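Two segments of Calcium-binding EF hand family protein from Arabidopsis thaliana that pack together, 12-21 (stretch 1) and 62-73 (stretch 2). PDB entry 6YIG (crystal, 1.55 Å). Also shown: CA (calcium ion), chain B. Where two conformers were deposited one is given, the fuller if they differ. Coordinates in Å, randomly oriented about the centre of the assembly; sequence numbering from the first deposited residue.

Stretch 1, residues 12-21: QFEAYFKRAD
Stretch 2 (62-73) LDRQNFYNSLRL

How do the two stretches meet? Residues 12-20 and 64-73 are helices whose axes come within 10.1 Å, their N-to-C directions 109° apart. Across them Phe 13 CA lies 6.2 Å from Tyr 68 CA, and Phe 17 CA 7.1 Å from Arg 64 CA. Asp 21 leaves the helix (phi/psi -85/77), and its t side chain binds calcium through OD1 at 2.3 Å.

What do the phenylalanine rotamers achieve? The CA-to-CB bond of Phe 13 points toward the partner helix, setting CB over the Tyr 68 ring, 3.6 Å from the centroid; chi1 m (-72°) then takes CD1 to Leu 71 CD1 at 3.7 Å. The CA-to-CB bond of Phe 17 runs sideways to the partner stretch, but chi1 t (-175°) and chi2 58° bring one ring face under Arg 64 CA and CD1 within 3.6 Å of Phe 67 CD2. Phe 67, also t, meets Ala 20 CB with CZ at 3.7 Å.

How are the polar ends accommodated? No hydrogen bond links the helices directly. Arg 64 extends (t, t, then m, chi4 -91°), letting NH1 donate to Tyr 68 OH at 2.8 Å within its own helix; a water bridges its NH2 to Glu 14 OE2. Arg 72 (m, t, t, chi4 101°) lays its guanidinium over Phe 13, an off-centre cation-pi contact with CZ 4.8 Å from the ring centroid.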

# COMPACT_ATOMS: atom_id res chain seq x y z
N GLN A 12 11.01 -1.85 6.13
CA GLN A 12 10.10 -2.84 5.59
C GLN A 12 9.26 -2.28 4.46
O GLN A 12 8.89 -3.03 3.55
CB GLN A 12 9.19 -3.37 6.70
CG GLN A 12 8.28 -4.50 6.27
CD GLN A 12 9.02 -5.69 5.70
OE1 GLN A 12 8.94 -5.98 4.50
NE2 GLN A 12 9.77 -6.38 6.55
N PHE A 13 8.94 -0.98 4.48
CA PHE A 13 8.25 -0.39 3.35
C PHE A 13 9.10 -0.52 2.10
O PHE A 13 8.63 -0.95 1.04
CB PHE A 13 7.91 1.09 3.62
CG PHE A 13 6.81 1.29 4.62
CD1 PHE A 13 5.49 1.31 4.22
CD2 PHE A 13 7.10 1.48 5.95
CE1 PHE A 13 4.49 1.52 5.13
CE2 PHE A 13 6.08 1.69 6.87
CZ PHE A 13 4.78 1.69 6.46
N GLU A 14 10.38 -0.15 2.20
CA GLU A 14 11.26 -0.27 1.05
C GLU A 14 11.41 -1.72 0.60
O GLU A 14 11.45 -2.01 -0.60
CB GLU A 14 12.63 0.34 1.37
CG GLU A 14 13.60 0.22 0.20
CD GLU A 14 14.90 0.95 0.43
OE1 GLU A 14 15.31 1.11 1.60
OE2 GLU A 14 15.52 1.37 -0.58
N ALA A 15 11.52 -2.65 1.56
CA ALA A 15 11.67 -4.05 1.20
C ALA A 15 10.45 -4.53 0.42
O ALA A 15 10.58 -5.27 -0.56
CB ALA A 15 11.88 -4.89 2.45
N TYR A 16 9.26 -4.13 0.85
CA TYR A 16 8.05 -4.51 0.13
C TYR A 16 8.02 -3.88 -1.26
O TYR A 16 7.59 -4.51 -2.22
CB TYR A 16 6.81 -4.10 0.91
CG TYR A 16 6.38 -5.00 2.04
CD1 TYR A 16 6.56 -6.38 1.98
CD2 TYR A 16 5.76 -4.49 3.15
CE1 TYR A 16 6.12 -7.22 3.01
CE2 TYR A 16 5.34 -5.31 4.20
CZ TYR A 16 5.52 -6.68 4.12
OH TYR A 16 5.11 -7.55 5.12
N PHE A 17 8.42 -2.61 -1.38
CA PHE A 17 8.47 -1.94 -2.68
C PHE A 17 9.38 -2.70 -3.64
O PHE A 17 9.02 -2.93 -4.80
CB PHE A 17 8.93 -0.49 -2.45
CG PHE A 17 8.93 0.41 -3.67
CD1 PHE A 17 7.79 0.64 -4.40
CD2 PHE A 17 10.08 1.12 -3.99
CE1 PHE A 17 7.79 1.48 -5.48
CE2 PHE A 17 10.09 1.98 -5.07
CZ PHE A 17 8.93 2.15 -5.84
N LYS A 18 10.56 -3.09 -3.17
CA LYS A 18 11.50 -3.83 -4.01
C LYS A 18 10.94 -5.20 -4.38
O LYS A 18 11.11 -5.65 -5.52
CB LYS A 18 12.84 -3.98 -3.28
CG LYS A 18 13.67 -2.69 -3.21
CD LYS A 18 14.91 -2.89 -2.33
N ARG A 19 10.22 -5.87 -3.46
CA ARG A 19 9.63 -7.16 -3.81
C ARG A 19 8.49 -7.00 -4.82
O ARG A 19 8.30 -7.85 -5.70
CB ARG A 19 9.11 -7.90 -2.58
CG ARG A 19 8.67 -9.36 -2.89
CD ARG A 19 9.86 -10.30 -3.22
NE ARG A 19 9.44 -11.60 -3.75
N ALA A 20 7.70 -5.94 -4.69
CA ALA A 20 6.56 -5.75 -5.57
C ALA A 20 6.97 -5.33 -6.97
O ALA A 20 6.25 -5.60 -7.93
CB ALA A 20 5.62 -4.70 -4.97
N ASP A 21 8.09 -4.63 -7.11
CA ASP A 21 8.51 -4.04 -8.38
C ASP A 21 9.26 -5.08 -9.21
O ASP A 21 10.47 -5.05 -9.36
CB ASP A 21 9.37 -2.81 -8.14
CG ASP A 21 9.75 -2.13 -9.43
OD1 ASP A 21 9.09 -2.42 -10.46
OD2 ASP A 21 10.73 -1.34 -9.40
N LEU A 62 2.02 3.25 -9.41
CA LEU A 62 2.29 3.85 -8.12
C LEU A 62 3.77 4.16 -7.99
O LEU A 62 4.61 3.28 -8.23
CB LEU A 62 1.90 2.92 -6.98
CG LEU A 62 0.48 2.35 -7.02
CD1 LEU A 62 0.30 1.43 -5.81
CD2 LEU A 62 -0.58 3.43 -7.08
N ASP A 63 4.10 5.39 -7.61
CA ASP A 63 5.48 5.64 -7.23
C ASP A 63 5.70 5.17 -5.79
O ASP A 63 4.84 4.54 -5.16
CB ASP A 63 5.84 7.11 -7.45
CG ASP A 63 5.04 8.05 -6.61
OD1 ASP A 63 4.41 7.63 -5.64
OD2 ASP A 63 5.05 9.27 -6.92
N ARG A 64 6.89 5.44 -5.26
CA ARG A 64 7.22 4.95 -3.93
C ARG A 64 6.26 5.48 -2.89
O ARG A 64 5.74 4.74 -2.05
CB ARG A 64 8.66 5.35 -3.58
CG ARG A 64 9.13 4.83 -2.25
CD ARG A 64 10.55 5.31 -1.95
NE ARG A 64 11.50 4.85 -2.96
CZ ARG A 64 12.19 3.72 -2.87
NH1 ARG A 64 12.04 2.91 -1.82
NH2 ARG A 64 13.05 3.39 -3.84
N GLN A 65 6.05 6.80 -2.89
CA GLN A 65 5.13 7.40 -1.93
C GLN A 65 3.76 6.76 -2.04
O GLN A 65 3.13 6.43 -1.03
CB GLN A 65 5.06 8.91 -2.16
CG GLN A 65 4.09 9.62 -1.27
CD GLN A 65 3.75 11.00 -1.79
OE1 GLN A 65 2.91 11.16 -2.69
NE2 GLN A 65 4.40 12.01 -1.23
N ASN A 66 3.26 6.62 -3.28
CA ASN A 66 1.92 6.08 -3.47
C ASN A 66 1.84 4.64 -2.96
O ASN A 66 0.81 4.21 -2.40
CB ASN A 66 1.53 6.03 -4.96
CG ASN A 66 1.55 7.36 -5.70
OD1 ASN A 66 1.79 7.36 -6.92
ND2 ASN A 66 1.22 8.45 -5.02
N PHE A 67 2.87 3.85 -3.24
CA PHE A 67 2.88 2.46 -2.82
C PHE A 67 3.00 2.36 -1.32
O PHE A 67 2.32 1.53 -0.69
CB PHE A 67 4.00 1.68 -3.51
CG PHE A 67 3.98 0.22 -3.18
CD1 PHE A 67 2.98 -0.60 -3.65
CD2 PHE A 67 4.96 -0.34 -2.39
CE1 PHE A 67 2.96 -1.96 -3.33
CE2 PHE A 67 4.95 -1.69 -2.06
CZ PHE A 67 3.96 -2.50 -2.55
N TYR A 68 3.85 3.18 -0.71
CA TYR A 68 3.92 3.16 0.75
C TYR A 68 2.56 3.52 1.34
O TYR A 68 2.14 2.94 2.35
CB TYR A 68 5.00 4.09 1.28
CG TYR A 68 6.45 3.71 1.08
CD1 TYR A 68 6.86 2.70 0.22
CD2 TYR A 68 7.42 4.43 1.74
CE1 TYR A 68 8.19 2.44 0.02
CE2 TYR A 68 8.75 4.16 1.57
CZ TYR A 68 9.13 3.15 0.71
OH TYR A 68 10.50 2.91 0.56
N ASN A 69 1.87 4.49 0.74
CA ASN A 69 0.53 4.81 1.22
C ASN A 69 -0.43 3.65 1.03
O ASN A 69 -1.27 3.38 1.90
CB ASN A 69 -0.01 6.06 0.54
CG ASN A 69 0.61 7.34 1.07
OD1 ASN A 69 1.07 7.40 2.20
ND2 ASN A 69 0.61 8.37 0.26
N SER A 70 -0.32 2.91 -0.08
CA SER A 70 -1.19 1.74 -0.23
C SER A 70 -0.87 0.69 0.83
O SER A 70 -1.77 -0.01 1.30
CB SER A 70 -1.09 1.13 -1.63
OG SER A 70 0.08 0.34 -1.82
N LEU A 71 0.40 0.57 1.22
CA LEU A 71 0.78 -0.35 2.30
C LEU A 71 0.17 0.09 3.63
O LEU A 71 -0.30 -0.75 4.41
CB LEU A 71 2.31 -0.41 2.40
CG LEU A 71 3.03 -1.15 1.27
CD1 LEU A 71 4.55 -0.90 1.40
CD2 LEU A 71 2.70 -2.63 1.22
N ARG A 72 0.17 1.40 3.90
CA ARG A 72 -0.42 1.91 5.12
C ARG A 72 -1.91 1.64 5.16
O ARG A 72 -2.45 1.25 6.20
CB ARG A 72 -0.16 3.42 5.27
CG ARG A 72 1.28 3.77 5.47
CD ARG A 72 1.52 5.28 5.57
NE ARG A 72 2.95 5.51 5.81
CZ ARG A 72 3.83 5.88 4.88
NH1 ARG A 72 3.46 6.13 3.64
NH2 ARG A 72 5.10 5.99 5.20
N LEU A 73 -2.60 1.86 4.05
CA LEU A 73 -4.03 1.57 4.01
C LEU A 73 -4.28 0.08 4.19
O LEU A 73 -5.28 -0.30 4.82
CB LEU A 73 -4.61 2.07 2.71
CG LEU A 73 -4.66 3.58 2.57
CD1 LEU A 73 -5.06 3.98 1.15
CD2 LEU A 73 -5.59 4.21 3.60
CA CA B . 7.40 -2.07 -11.94
O HOH W 1 14.81 1.13 -2.98
O HOH W 2 5.99 -1.33 -13.69